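PDB 6IA5: phage-like element PBSX protein XepA from Bacillus subtilis, which is a pentameric protein of unknown function, encoded in a prophage lytic cassette but seemingly not involved in host cell lysis. Local coordinates for residues Y206-M211 with G268-V273; E213-G218 with E262-T267. All coordinates share one frame; numbering follows the deposited sequence.

How the interactions relate
Followed from the N terminus, the chain runs along strand 200-207, turns through 208-210 and enters strand 211-219; much later it returns along strand 258-267, turns at 268-270 and leaves along strand 271-278. Interaction 1 (206-211 with 268-273) pairs the two turns and the strand ends beside them, closing a loop of 56 residues. Interaction 2 (213-218 with 262-267) lies wholly inside that loop, so the two contacts nest and do not cross. They meet at T267, which E210 and M211 face together as a classic beta bulge with probable hydrogen bonds, while L271 packs on V214 and A209 on I266. Strands 200-207 and 271-278 are thereby tied to 211-219 and 258-267 within one antiparallel sheet.

Interaction 1 (Y206-M211 with G268-V273); sequences YGTAEM and GGTLSV
The Y206 ring lies over the side chain of S272, in an antiparallel hydrogen-bonded pair with both residues on one face of the sheet. With CG between the backbone N and the carbonyl carbon (chi1 61°), the ring folds across the neighbouring strand, and S272 CB sits 3.8 Å from its centroid, a CH-pi contact displaced toward CZ. S272 OG, anti to its carbonyl carbon, turns to N183 N and to a water that also donates to Y206 O. In the same pair's backbone, Y206 O accepts S272 N at 2.7 Å, nearly along the C=O axis, and Y206 N bonds S272 O.

Past G207 the regular pairing gives way to mixed side-chain, water and backbone bonds. T208 OG1 lies between the backbone N and the carbonyl carbon (chi1 53°) and accepts T270 N at 3.0 Å in an almost straight bond. A second water takes the N-H of T208 and also bonds T270 OG1. A209 N reaches T270 O at 2.9 Å from above the carbonyl plane, and A209 CA comes within 3.7 Å of G269 CA. A CB on G269 would run into T208 C and A209 N, and at a phi of 140° into the preceding carbonyl O, so packing and backbone both call for glycine. Thus the T208 hydroxyl, one water and the A209 N-H carry on the polar pairing where the turns no longer match as regular strands.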
loop_
_atom_site.group_PDB
_atom_site.type_symbol
_atom_site.label_atom_id
_atom_site.label_comp_id
_atom_site.label_asym_id
_atom_site.label_seq_id
_atom_site.Cartn_x
_atom_site.Cartn_y
_atom_site.Cartn_z
ATOM N N TYR E 206 -24.076 17.626 37.404
ATOM C CA TYR E 206 -25.035 16.821 38.146
ATOM C C TYR E 206 -24.501 16.502 39.541
ATOM O O TYR E 206 -23.293 16.378 39.737
ATOM C CB TYR E 206 -25.371 15.531 37.386
ATOM C CG TYR E 206 -24.187 14.629 37.149
ATOM C CD1 TYR E 206 -23.315 14.866 36.097
ATOM C CD2 TYR E 206 -23.945 13.525 37.954
ATOM C CE1 TYR E 206 -22.219 14.048 35.864
ATOM C CE2 TYR E 206 -22.863 12.680 37.718
ATOM C CZ TYR E 206 -21.994 12.950 36.675
ATOM O OH TYR E 206 -20.909 12.159 36.420
ATOM N N GLY E 207 -25.431 16.349 40.492
ATOM C CA GLY E 207 -25.125 15.861 41.823
ATOM C C GLY E 207 -26.154 16.314 42.859
ATOM O O GLY E 207 -27.225 16.793 42.504
ATOM N N THR E 208 -25.777 16.211 44.140
ATOM C CA THR E 208 -26.677 16.473 45.255
ATOM C C THR E 208 -26.582 17.922 45.727
ATOM O O THR E 208 -27.469 18.370 46.450
ATOM C CB THR E 208 -26.389 15.551 46.450
ATOM O OG1 THR E 208 -24.999 15.689 46.728
ATOM C CG2 THR E 208 -26.662 14.087 46.169
ATOM N N ALA E 209 -25.524 18.657 45.342
ATOM C CA ALA E 209 -25.331 20.005 45.862
ATOM C C ALA E 209 -26.636 20.789 45.780
ATOM O O ALA E 209 -27.314 20.777 44.755
ATOM C CB ALA E 209 -24.228 20.711 45.114
ATOM N N GLU E 210 -26.992 21.473 46.874
ATOM C CA GLU E 210 -28.230 22.245 46.891
ATOM C C GLU E 210 -28.016 23.599 46.227
ATOM O O GLU E 210 -28.956 24.224 45.740
ATOM C CB GLU E 210 -28.750 22.430 48.321
ATOM C CG GLU E 210 -29.493 21.204 48.826
ATOM C CD GLU E 210 -29.465 20.991 50.329
ATOM O OE1 GLU E 210 -28.989 21.907 51.050
ATOM O OE2 GLU E 210 -29.918 19.906 50.768
ATOM N N MET E 211 -26.775 24.080 46.287
ATOM C CA MET E 211 -26.377 25.337 45.679
ATOM C C MET E 211 -24.991 25.104 45.087
ATOM O O MET E 211 -24.163 24.450 45.715
ATOM C CB MET E 211 -26.317 26.419 46.767
ATOM C CG MET E 211 -25.426 27.573 46.468
ATOM S SD MET E 211 -26.425 28.877 45.789
ATOM C CE MET E 211 -25.266 29.529 44.580
ATOM N N GLY E 268 -24.083 22.125 50.497
ATOM C CA GLY E 268 -25.213 21.245 50.756
ATOM C C GLY E 268 -25.187 19.985 49.894
ATOM O O GLY E 268 -26.223 19.518 49.456
ATOM N N GLY E 269 -24.001 19.428 49.659
ATOM C CA GLY E 269 -23.891 18.243 48.823
ATOM C C GLY E 269 -22.669 18.317 47.913
ATOM O O GLY E 269 -21.790 19.151 48.111
ATOM N N THR E 270 -22.624 17.429 46.921
ATOM C CA THR E 270 -21.475 17.362 46.034
ATOM C C THR E 270 -21.932 17.562 44.581
ATOM O O THR E 270 -23.132 17.531 44.270
ATOM C CB THR E 270 -20.708 16.052 46.241
ATOM O OG1 THR E 270 -21.654 15.036 45.921
ATOM C CG2 THR E 270 -20.191 15.863 47.653
ATOM N N LEU E 271 -20.953 17.762 43.697
ATOM C CA LEU E 271 -21.231 18.035 42.293
ATOM C C LEU E 271 -20.186 17.342 41.427
ATOM O O LEU E 271 -19.000 17.409 41.721
ATOM C CB LEU E 271 -21.248 19.551 42.061
ATOM C CG LEU E 271 -21.902 20.018 40.755
ATOM C CD1 LEU E 271 -23.420 19.880 40.833
ATOM C CD2 LEU E 271 -21.540 21.461 40.444
ATOM N N SER E 272 -20.658 16.653 40.392
ATOM C CA SER E 272 -19.791 16.122 39.355
ATOM C C SER E 272 -19.951 16.966 38.090
ATOM O O SER E 272 -21.041 17.447 37.790
ATOM C CB SER E 272 -20.114 14.676 39.076
ATOM O OG SER E 272 -19.839 13.865 40.214
ATOM N N VAL E 273 -18.846 17.142 37.366
ATOM C CA VAL E 273 -18.824 17.844 36.093
ATOM C C VAL E 273 -17.972 17.024 35.135
ATOM O O VAL E 273 -16.765 16.892 35.325
ATOM C CB VAL E 273 -18.291 19.284 36.228
ATOM C CG1 VAL E 273 -18.379 20.000 34.880
ATOM C CG2 VAL E 273 -19.033 20.086 37.300
HETATM O O HOH W 1 -22.350 14.027 41.306
HETATM O O HOH W 2 -23.123 14.758 43.989
#

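Interaction 2 (E213-G218 with E262-T267); sequences EVKFWG and EIISIT
E262 shows how a glutamate on one strand can clasp a tryptophan on the next. Its CB lies in the plane of the W217 indole, at the ring edge, 3.6 Å from W217 NE1. CG, anti to the backbone N (chi1 168°), carries the extended chain alongside the indole, bringing CD 3.8 Å from W217 NE1. At the tip, E262 OE1 accepts the indole N-H at 2.7 Å through its anti lone pair. The bond is bent, the oxygen 30° out of the ring plane. K215 CG rests over one face of the same indole, toward its rim, and K225 makes a cation-pi contact with it, a nearby charge that may steady the carboxylate.

Paired backbone bonds join K215 to E262, and V214 meets I263 in a non-hydrogen-bonded pair. At E213 the register slips by one residue: I264 N bonds E213 O at 2.8 Å while S265 O accepts E213 N. I264 CG1 leans to 3.7 Å from K215 CB, and a water links E213 OE1 with S265 OG. S265 N is buried without a partner. Two residues facing one, with near-helical angles at I264, make this a beta bulge in a twisted antiparallel strand pair.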
loop_
_atom_site.group_PDB
_atom_site.type_symbol
_atom_site.label_atom_id
_atom_site.label_comp_id
_atom_site.label_asym_id
_atom_site.label_seq_id
_atom_site.Cartn_x
_atom_site.Cartn_y
_atom_site.Cartn_z
ATOM N N GLU E 213 -22.244 26.965 41.748
ATOM C CA GLU E 213 -22.023 27.775 40.566
ATOM C C GLU E 213 -20.809 27.236 39.810
ATOM O O GLU E 213 -19.727 27.086 40.382
ATOM C CB GLU E 213 -21.850 29.245 40.940
ATOM C CG GLU E 213 -21.623 30.114 39.702
ATOM C CD GLU E 213 -21.811 31.606 39.928
ATOM O OE1 GLU E 213 -21.338 32.067 40.982
ATOM O OE2 GLU E 213 -22.445 32.300 39.068
ATOM N N VAL E 214 -21.018 26.962 38.514
ATOM C CA VAL E 214 -19.946 26.532 37.629
ATOM C C VAL E 214 -19.687 27.639 36.615
ATOM O O VAL E 214 -20.620 28.131 35.993
ATOM C CB VAL E 214 -20.285 25.210 36.927
ATOM C CG1 VAL E 214 -19.147 24.744 36.017
ATOM C CG2 VAL E 214 -20.667 24.135 37.933
ATOM N N LYS E 215 -18.408 27.999 36.452
ATOM C CA LYS E 215 -18.000 29.012 35.498
ATOM C C LYS E 215 -17.199 28.330 34.400
ATOM O O LYS E 215 -16.354 27.487 34.696
ATOM C CB LYS E 215 -17.172 30.086 36.205
ATOM C CG LYS E 215 -16.892 31.347 35.400
ATOM C CD LYS E 215 -16.392 32.495 36.264
ATOM C CE LYS E 215 -16.545 33.881 35.655
ATOM N NZ LYS E 215 -16.423 33.890 34.178
ATOM N N PHE E 216 -17.481 28.703 33.140
ATOM C CA PHE E 216 -16.908 28.041 31.976
ATOM C C PHE E 216 -15.682 28.815 31.493
ATOM O O PHE E 216 -15.770 30.013 31.219
ATOM C CB PHE E 216 -17.944 27.968 30.849
ATOM C CG PHE E 216 -19.317 27.470 31.242
ATOM C CD1 PHE E 216 -19.482 26.504 32.231
ATOM C CD2 PHE E 216 -20.455 27.944 30.592
ATOM C CE1 PHE E 216 -20.749 26.025 32.558
ATOM C CE2 PHE E 216 -21.718 27.468 30.922
ATOM C CZ PHE E 216 -21.857 26.507 31.904
ATOM N N TRP E 217 -14.543 28.119 31.381
ATOM C CA TRP E 217 -13.293 28.775 31.031
ATOM C C TRP E 217 -12.601 28.009 29.914
ATOM O O TRP E 217 -12.653 26.786 29.879
ATOM C CB TRP E 217 -12.326 28.794 32.219
ATOM C CG TRP E 217 -12.717 29.539 33.456
ATOM C CD1 TRP E 217 -13.066 28.987 34.655
ATOM C CD2 TRP E 217 -12.675 30.962 33.673
ATOM N NE1 TRP E 217 -13.263 29.965 35.593
ATOM C CE2 TRP E 217 -13.021 31.187 35.027
ATOM C CE3 TRP E 217 -12.376 32.068 32.867
ATOM C CZ2 TRP E 217 -13.092 32.467 35.583
ATOM C CZ3 TRP E 217 -12.444 33.336 33.414
ATOM C CH2 TRP E 217 -12.804 33.531 34.753
ATOM N N GLY E 218 -11.906 28.752 29.049
ATOM C CA GLY E 218 -10.912 28.181 28.157
ATOM C C GLY E 218 -9.542 28.801 28.439
ATOM O O GLY E 218 -9.456 29.884 29.015
ATOM N N GLU E 262 -14.968 25.478 36.339
ATOM C CA GLU E 262 -14.595 25.780 37.707
ATOM C C GLU E 262 -15.841 25.816 38.590
ATOM O O GLU E 262 -16.821 26.512 38.288
ATOM C CB GLU E 262 -13.850 27.119 37.758
ATOM C CG GLU E 262 -13.666 27.672 39.159
ATOM C CD GLU E 262 -12.824 28.940 39.246
ATOM O OE1 GLU E 262 -12.576 29.575 38.208
ATOM O OE2 GLU E 262 -12.380 29.285 40.344
ATOM N N ILE E 263 -15.790 25.085 39.712
ATOM C CA ILE E 263 -16.809 25.272 40.725
ATOM C C ILE E 263 -16.424 26.496 41.554
ATOM O O ILE E 263 -15.432 26.459 42.276
ATOM C CB ILE E 263 -17.018 24.001 41.568
ATOM C CG1 ILE E 263 -17.504 22.839 40.697
ATOM C CG2 ILE E 263 -17.992 24.281 42.701
ATOM C CD1 ILE E 263 -17.487 21.497 41.371
ATOM N N ILE E 264 -17.210 27.566 41.393
ATOM C CA ILE E 264 -17.003 28.860 42.025
ATOM C C ILE E 264 -17.449 28.750 43.480
ATOM O O ILE E 264 -16.809 29.287 44.384
ATOM C CB ILE E 264 -17.784 29.969 41.281
ATOM C CG1 ILE E 264 -17.190 30.245 39.900
ATOM C CG2 ILE E 264 -17.862 31.255 42.105
ATOM C CD1 ILE E 264 -15.735 30.696 39.942
ATOM N N SER E 265 -18.576 28.062 43.682
ATOM C CA SER E 265 -19.110 27.841 45.011
ATOM C C SER E 265 -19.999 26.603 44.996
ATOM O O SER E 265 -20.531 26.219 43.957
ATOM C CB SER E 265 -19.851 29.043 45.501
ATOM O OG SER E 265 -21.001 29.249 44.707
ATOM N N ILE E 266 -20.137 25.998 46.178
ATOM C CA ILE E 266 -20.951 24.817 46.384
ATOM C C ILE E 266 -21.303 24.727 47.875
ATOM O O ILE E 266 -20.435 24.976 48.715
ATOM C CB ILE E 266 -20.192 23.586 45.865
ATOM C CG1 ILE E 266 -20.967 22.281 46.046
ATOM C CG2 ILE E 266 -18.802 23.499 46.447
ATOM C CD1 ILE E 266 -20.316 21.112 45.376
ATOM N N THR E 267 -22.573 24.423 48.184
ATOM C CA THR E 267 -22.978 24.043 49.526
ATOM C C THR E 267 -24.051 22.961 49.449
ATOM O O THR E 267 -24.839 22.885 48.495
ATOM C CB THR E 267 -23.536 25.228 50.342
ATOM O OG1 THR E 267 -24.634 25.851 49.670
ATOM C CG2 THR E 267 -22.503 26.270 50.700
HETATM O O HOH W 3 -21.296 31.420 43.482
#